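Local coordinates for structural protein VP1 (Trichodysplasia spinulosa-associated polyomavirus, PDB 4U60) that forms the jelly-roll pentamers of the viral capsid and binds sialylated glycans, such as the GM1 oligosaccharide, on its outer loops, at residues D58-G63 against Y149-S154; L159-I164 against V188-P193. All coordinates share one frame; numbering follows the deposited sequence.

Interaction 1 of 2, residues D58-G63 against Y149-S154. With SIA (N-acetyl-alpha-neuraminic acid), chain G.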
loop_
_atom_site.group_PDB
_atom_site.type_symbol
_atom_site.label_atom_id
_atom_site.label_comp_id
_atom_site.label_asym_id
_atom_site.label_seq_id
_atom_site.Cartn_x
_atom_site.Cartn_y
_atom_site.Cartn_z
ATOM N N ASP C 58 -12.130 -27.263 -22.642
ATOM C CA ASP C 58 -11.540 -26.822 -21.387
ATOM C C ASP C 58 -11.962 -27.815 -20.314
ATOM O O ASP C 58 -13.044 -27.713 -19.750
ATOM C CB ASP C 58 -11.996 -25.394 -21.097
ATOM C CG ASP C 58 -11.295 -24.760 -19.929
ATOM O OD1 ASP C 58 -10.551 -25.427 -19.176
ATOM O OD2 ASP C 58 -11.519 -23.535 -19.750
ATOM N N LYS C 59 -11.107 -28.805 -20.098
ATOM C CA LYS C 59 -11.392 -29.929 -19.221
ATOM C C LYS C 59 -10.213 -30.101 -18.267
ATOM O O LYS C 59 -9.241 -30.788 -18.584
ATOM C CB LYS C 59 -11.607 -31.182 -20.054
ATOM C CG LYS C 59 -12.075 -32.371 -19.249
ATOM C CD LYS C 59 -12.360 -33.537 -20.166
ATOM C CE LYS C 59 -12.736 -34.765 -19.349
ATOM N NZ LYS C 59 -13.141 -35.908 -20.201
ATOM N N PRO C 60 -10.288 -29.455 -17.106
ATOM C CA PRO C 60 -9.163 -29.600 -16.182
ATOM C C PRO C 60 -8.916 -31.033 -15.780
ATOM O O PRO C 60 -9.856 -31.825 -15.647
ATOM C CB PRO C 60 -9.575 -28.745 -14.962
ATOM C CG PRO C 60 -11.034 -28.469 -15.145
ATOM C CD PRO C 60 -11.311 -28.516 -16.600
ATOM N N THR C 61 -7.644 -31.391 -15.627
ATOM C CA THR C 61 -7.306 -32.724 -15.186
ATOM C C THR C 61 -7.746 -32.903 -13.735
ATOM O O THR C 61 -7.948 -31.927 -12.977
ATOM C CB THR C 61 -5.797 -32.983 -15.303
ATOM O OG1 THR C 61 -5.075 -32.021 -14.526
ATOM C CG2 THR C 61 -5.353 -32.890 -16.767
ATOM N N SER C 62 -7.889 -34.163 -13.349
ATOM C CA SER C 62 -8.236 -34.474 -11.979
ATOM C C SER C 62 -7.138 -34.001 -11.042
ATOM O O SER C 62 -5.962 -34.333 -11.225
ATOM C CB SER C 62 -8.446 -35.970 -11.789
ATOM O OG SER C 62 -8.948 -36.214 -10.485
ATOM N N GLY C 63 -7.529 -33.199 -10.062
ATOM C CA GLY C 63 -6.599 -32.729 -9.048
ATOM C C GLY C 63 -5.867 -31.445 -9.340
ATOM O O GLY C 63 -5.035 -31.040 -8.538
ATOM N N TYR C 149 -18.201 -20.686 -19.230
ATOM C CA TYR C 149 -19.382 -21.510 -18.977
ATOM C C TYR C 149 -19.233 -22.938 -19.435
ATOM O O TYR C 149 -19.912 -23.831 -18.920
ATOM C CB TYR C 149 -20.632 -20.891 -19.612
ATOM C CG TYR C 149 -20.826 -21.099 -21.107
ATOM C CD1 TYR C 149 -20.303 -20.202 -22.030
ATOM C CD2 TYR C 149 -21.566 -22.179 -21.595
ATOM C CE1 TYR C 149 -20.475 -20.375 -23.406
ATOM C CE2 TYR C 149 -21.754 -22.367 -22.961
ATOM C CZ TYR C 149 -21.224 -21.451 -23.864
ATOM O OH TYR C 149 -21.412 -21.638 -25.216
ATOM N N ARG C 150 -18.366 -23.164 -20.412
ATOM C CA ARG C 150 -18.174 -24.483 -20.995
ATOM C C ARG C 150 -17.241 -25.426 -20.227
ATOM O O ARG C 150 -17.053 -26.579 -20.637
ATOM C CB ARG C 150 -17.585 -24.337 -22.396
ATOM C CG ARG C 150 -18.363 -23.462 -23.368
ATOM C CD ARG C 150 -17.490 -23.253 -24.625
ATOM N NE ARG C 150 -18.078 -22.387 -25.657
ATOM C CZ ARG C 150 -18.872 -22.813 -26.653
ATOM N NH1 ARG C 150 -19.195 -24.100 -26.776
ATOM N NH2 ARG C 150 -19.359 -21.952 -27.544
ATOM N N THR C 151 -16.633 -24.957 -19.150
ATOM C CA THR C 151 -15.683 -25.807 -18.420
ATOM C C THR C 151 -16.306 -27.169 -18.091
ATOM O O THR C 151 -17.410 -27.231 -17.552
ATOM C CB THR C 151 -15.202 -25.159 -17.118
ATOM O OG1 THR C 151 -14.836 -23.793 -17.362
ATOM C CG2 THR C 151 -13.995 -25.905 -16.568
ATOM N N ASP C 152 -15.560 -28.223 -18.412
ATOM C CA ASP C 152 -15.999 -29.609 -18.280
ATOM C C ASP C 152 -15.246 -30.205 -17.095
ATOM O O ASP C 152 -14.034 -30.384 -17.157
ATOM C CB ASP C 152 -15.650 -30.332 -19.584
ATOM C CG ASP C 152 -15.921 -31.830 -19.555
ATOM O OD1 ASP C 152 -16.369 -32.395 -18.542
ATOM O OD2 ASP C 152 -15.617 -32.452 -20.593
ATOM N N TYR C 153 -15.972 -30.481 -16.018
ATOM C CA TYR C 153 -15.407 -31.003 -14.772
ATOM C C TYR C 153 -15.451 -32.528 -14.677
ATOM O O TYR C 153 -15.157 -33.103 -13.607
ATOM C CB TYR C 153 -16.149 -30.384 -13.573
ATOM C CG TYR C 153 -15.961 -28.887 -13.494
ATOM C CD1 TYR C 153 -14.762 -28.340 -13.049
ATOM C CD2 TYR C 153 -16.963 -28.012 -13.885
ATOM C CE1 TYR C 153 -14.573 -26.968 -12.991
ATOM C CE2 TYR C 153 -16.793 -26.633 -13.815
ATOM C CZ TYR C 153 -15.583 -26.107 -13.379
ATOM O OH TYR C 153 -15.394 -24.735 -13.322
ATOM N N SER C 154 -15.761 -33.205 -15.783
ATOM C CA SER C 154 -15.984 -34.657 -15.732
ATOM C C SER C 154 -14.737 -35.537 -15.542
ATOM O O SER C 154 -14.883 -36.757 -15.380
ATOM C CB SER C 154 -16.771 -35.115 -16.954
ATOM O OG SER C 154 -16.008 -35.015 -18.130
HETATM C C1 SIA G . -3.977 -33.763 -20.510
HETATM C C2 SIA G . -4.859 -33.392 -21.696
HETATM C C3 SIA G . -6.335 -33.403 -21.279
HETATM C C4 SIA G . -6.781 -32.182 -20.463
HETATM C C5 SIA G . -6.265 -30.878 -21.055
HETATM C C6 SIA G . -4.767 -30.993 -21.342
HETATM C C7 SIA G . -4.133 -29.753 -21.972
HETATM C C8 SIA G . -2.666 -29.987 -22.364
HETATM C C9 SIA G . -1.836 -28.697 -22.486
HETATM C C10 SIA G . -7.487 -28.869 -20.298
HETATM C C11 SIA G . -7.567 -27.738 -19.295
HETATM N N5 SIA G . -6.480 -29.737 -20.152
HETATM O O1A SIA G . -4.376 -34.636 -19.694
HETATM O O1B SIA G . -2.852 -33.223 -20.357
HETATM O O4 SIA G . -8.232 -32.227 -20.450
HETATM O O6 SIA G . -4.536 -32.110 -22.233
HETATM O O7 SIA G . -4.883 -29.329 -23.101
HETATM O O8 SIA G . -2.039 -30.809 -21.390
HETATM O O9 SIA G . -1.487 -28.180 -21.180
HETATM O O10 SIA G . -8.333 -28.995 -21.166
HETATM O O HOH W 1 -12.321 -22.702 -17.299
HETATM O O HOH W 2 -14.983 -27.029 -22.600
HETATM O O HOH W 3 -15.736 -34.959 -21.304
HETATM O O HOH W 4 -12.503 -32.185 -15.736
#
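Lys59 and Asp152 lie side by side and point the same way: both have CG anti to the backbone N (chi1 -173° and 174°), and the extended lysine chain runs past the carboxylate. Its CD lies 3.5 Å from Asp152 OD2, but Lys59 NZ stays 4.3 Å from that oxygen, too far for a salt bridge; one water accepts from NZ and donates to OD2 and to Ser154 OG. Asp152 OD1 takes Ser154 N from the anti side and Ser154 OG (2.7 Å) from the syn side; the backbone bond closes an Asx turn. Between backbones, Asp152 N donates to Asp58 O at 2.9 Å, nearly straight at 169°. Pro60 crosses Thr151 at about a right angle, its CD 3.7 Å from Thr151 CG2, a methyl that also rests on one face of the Tyr153 ring. A water bridges Asp58 OD2, itself bonded to Asn148 ND2, and Thr151 OG1, bonded to Asn148 O; Asp58 OD1 bonds His109 of the second subunit. The backbone of Lys59 holds the sialic acid: N donates to SIA O10 (3.0 Å) and O accepts from SIA O4 (2.6 Å). This is a loop-built sialic acid site at a subunit interface of the VP1 pentamer.

Interaction 2 of 2, residues L159-I164 against V188-P193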
loop_
_atom_site.group_PDB
_atom_site.type_symbol
_atom_site.label_atom_id
_atom_site.label_comp_id
_atom_site.label_asym_id
_atom_site.label_seq_id
_atom_site.Cartn_x
_atom_site.Cartn_y
_atom_site.Cartn_z
ATOM N N LEU C 159 -16.059 -33.732 -7.630
ATOM C CA LEU C 159 -16.324 -32.301 -7.518
ATOM C C LEU C 159 -17.830 -32.084 -7.486
ATOM O O LEU C 159 -18.578 -32.906 -8.003
ATOM C CB LEU C 159 -15.716 -31.533 -8.683
ATOM C CG LEU C 159 -14.205 -31.647 -8.862
ATOM C CD1 LEU C 159 -13.740 -30.937 -10.114
ATOM C CD2 LEU C 159 -13.471 -31.110 -7.638
ATOM N N VAL C 160 -18.273 -31.012 -6.849
ATOM C CA VAL C 160 -19.672 -30.637 -6.865
ATOM C C VAL C 160 -19.831 -29.416 -7.757
ATOM O O VAL C 160 -19.308 -28.338 -7.455
ATOM C CB VAL C 160 -20.206 -30.340 -5.455
ATOM C CG1 VAL C 160 -21.671 -29.941 -5.515
ATOM C CG2 VAL C 160 -19.993 -31.561 -4.557
ATOM N N VAL C 161 -20.526 -29.610 -8.870
ATOM C CA VAL C 161 -20.703 -28.559 -9.871
ATOM C C VAL C 161 -22.092 -28.712 -10.445
ATOM O O VAL C 161 -22.713 -29.763 -10.232
ATOM C CB VAL C 161 -19.634 -28.652 -10.986
ATOM C CG1 VAL C 161 -18.251 -28.425 -10.424
ATOM C CG2 VAL C 161 -19.716 -29.967 -11.717
ATOM N N PRO C 162 -22.593 -27.702 -11.179
ATOM C CA PRO C 162 -23.948 -27.843 -11.715
ATOM C C PRO C 162 -24.049 -28.935 -12.756
ATOM O O PRO C 162 -23.066 -29.255 -13.411
ATOM C CB PRO C 162 -24.218 -26.470 -12.362
ATOM C CG PRO C 162 -23.299 -25.525 -11.640
ATOM C CD PRO C 162 -22.057 -26.350 -11.408
ATOM N N PRO C 163 -25.245 -29.483 -12.941
ATOM C CA PRO C 163 -25.404 -30.576 -13.914
ATOM C C PRO C 163 -25.609 -30.144 -15.357
ATOM O O PRO C 163 -25.659 -31.008 -16.255
ATOM C CB PRO C 163 -26.642 -31.304 -13.409
ATOM C CG PRO C 163 -27.429 -30.250 -12.703
ATOM C CD PRO C 163 -26.419 -29.339 -12.063
ATOM N N ILE C 164 -25.826 -28.849 -15.575
ATOM C CA ILE C 164 -25.981 -28.295 -16.906
ATOM C C ILE C 164 -25.148 -27.005 -16.998
ATOM O O ILE C 164 -24.762 -26.429 -15.964
ATOM C CB ILE C 164 -27.447 -27.993 -17.240
ATOM C CG1 ILE C 164 -28.029 -27.023 -16.238
ATOM C CG2 ILE C 164 -28.279 -29.284 -17.275
ATOM C CD1 ILE C 164 -29.381 -26.490 -16.679
ATOM N N VAL C 188 -13.137 -23.419 -6.268
ATOM C CA VAL C 188 -13.216 -21.970 -6.021
ATOM C C VAL C 188 -13.376 -21.206 -7.323
ATOM O O VAL C 188 -13.999 -20.132 -7.322
ATOM C CB VAL C 188 -12.094 -21.377 -5.141
ATOM C CG1 VAL C 188 -11.987 -22.149 -3.829
ATOM C CG2 VAL C 188 -10.757 -21.273 -5.892
ATOM N N GLU C 189 -12.921 -21.773 -8.441
ATOM C CA GLU C 189 -13.022 -21.078 -9.724
ATOM C C GLU C 189 -14.456 -20.858 -10.186
ATOM O O GLU C 189 -14.683 -20.026 -11.044
ATOM C CB GLU C 189 -12.283 -21.835 -10.833
ATOM C CG GLU C 189 -12.911 -23.143 -11.254
ATOM C CD GLU C 189 -12.182 -23.787 -12.411
ATOM O OE1 GLU C 189 -10.943 -23.794 -12.390
ATOM O OE2 GLU C 189 -12.837 -24.281 -13.343
ATOM N N CYS C 190 -15.417 -21.612 -9.650
ATOM C CA CYS C 190 -16.805 -21.486 -10.127
ATOM C C CYS C 190 -17.838 -21.256 -9.047
ATOM O O CYS C 190 -19.008 -21.057 -9.373
ATOM C CB CYS C 190 -17.178 -22.666 -11.015
ATOM S SG CYS C 190 -17.152 -24.270 -10.199
ATOM N N TRP C 191 -17.422 -21.265 -7.785
ATOM C CA TRP C 191 -18.337 -20.995 -6.678
ATOM C C TRP C 191 -17.785 -19.880 -5.814
ATOM O O TRP C 191 -16.629 -19.935 -5.402
ATOM C CB TRP C 191 -18.521 -22.209 -5.765
ATOM C CG TRP C 191 -19.176 -23.417 -6.397
ATOM C CD1 TRP C 191 -18.585 -24.626 -6.662
ATOM C CD2 TRP C 191 -20.558 -23.555 -6.790
ATOM N NE1 TRP C 191 -19.495 -25.488 -7.226
ATOM C CE2 TRP C 191 -20.720 -24.865 -7.288
ATOM C CE3 TRP C 191 -21.662 -22.701 -6.763
ATOM C CZ2 TRP C 191 -21.945 -25.336 -7.761
ATOM C CZ3 TRP C 191 -22.873 -23.152 -7.229
ATOM C CH2 TRP C 191 -23.008 -24.471 -7.722
ATOM N N CYS C 192 -18.652 -18.927 -5.478
ATOM C CA CYS C 192 -18.291 -17.813 -4.611
ATOM C C CYS C 192 -19.406 -17.620 -3.560
ATOM O O CYS C 192 -20.496 -18.195 -3.668
ATOM C CB CYS C 192 -18.137 -16.537 -5.453
ATOM S SG CYS C 192 -19.610 -16.010 -6.366
ATOM N N PRO C 193 -19.150 -16.804 -2.539
ATOM C CA PRO C 193 -20.247 -16.558 -1.606
ATOM C C PRO C 193 -21.420 -15.877 -2.287
ATOM O O PRO C 193 -21.228 -14.984 -3.126
ATOM C CB PRO C 193 -19.600 -15.650 -0.536
ATOM C CG PRO C 193 -18.163 -15.977 -0.610
ATOM C CD PRO C 193 -17.893 -16.198 -2.081
#
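Trp191 has CG anti to its carbonyl carbon (chi1 -64°), and chi2 of 112° then turns the indole so that its NE1 edge meets the backbone of Val160. Trp191 NE1 donates to Val160 O at 2.9 Å, with an N-H...O angle of 156°. The oxygen lies close to the ring plane, so the acceptor sits at the indole edge; seen from the acceptor, the donor is tilted from the carbonyl plane. This is the one hydrogen bond between the two segments, and it ties a side chain to a main-chain oxygen.

Further round the six-membered ring, CZ2 takes the closest carbon contacts. Val161 CA lies 4.0 Å from Trp191 CZ2, at the ring edge and near its plane. Pro162 and Trp191 reach toward each other tip to tip, with Pro162 CD 3.8 Å from Trp191 CZ2 and Pro162 CG 4.1 Å from Trp191 CH2.

Trp191 opens strand 191-193, an outer strand of the small three-stranded antiparallel sheet whose middle strand is 141-144. The proline-containing segment 159-164 belongs to the long excursion joining strand 141-144 to strand 177-179, one of the loops elaborating the viral jelly roll. The indole thus links an edge strand to the loop that leads to the opposite edge. Phe144 and Phe186 both meet Trp191 edge-to-face, extending the aromatic cluster beyond the two segments.

A lighter apolar contact flanks the indole: Cys190 brings SG to 4.3 Å from Val161 CG1. Trp191 O accepts from Tyr68 OH and is also hydrogen-bonded to Ser103 OG of the second subunit.

Interactions 1 and 2 come in series along the chain, with centres 11 Å apart on the same side of the chain's centre. Segments 149-154 and 159-164 belong to one long loop between strands 141-144 and 177-179; 58-63 lies in the loop before strand 69-74, and 188-193 enters the small three-stranded sheet. The two contacts touch directly: Tyr153 OH lies 2.6 Å from Glu189 OE2, a probable hydrogen bond, and Tyr153 CD2 packs 3.7 Å from Val161 CG1. The same His109 of the second subunit that meets Asp58 also reaches Glu189, through its other ring nitrogen, so the glycan-binding loop and the sheet-edge contact share a partner across the pentamer interface.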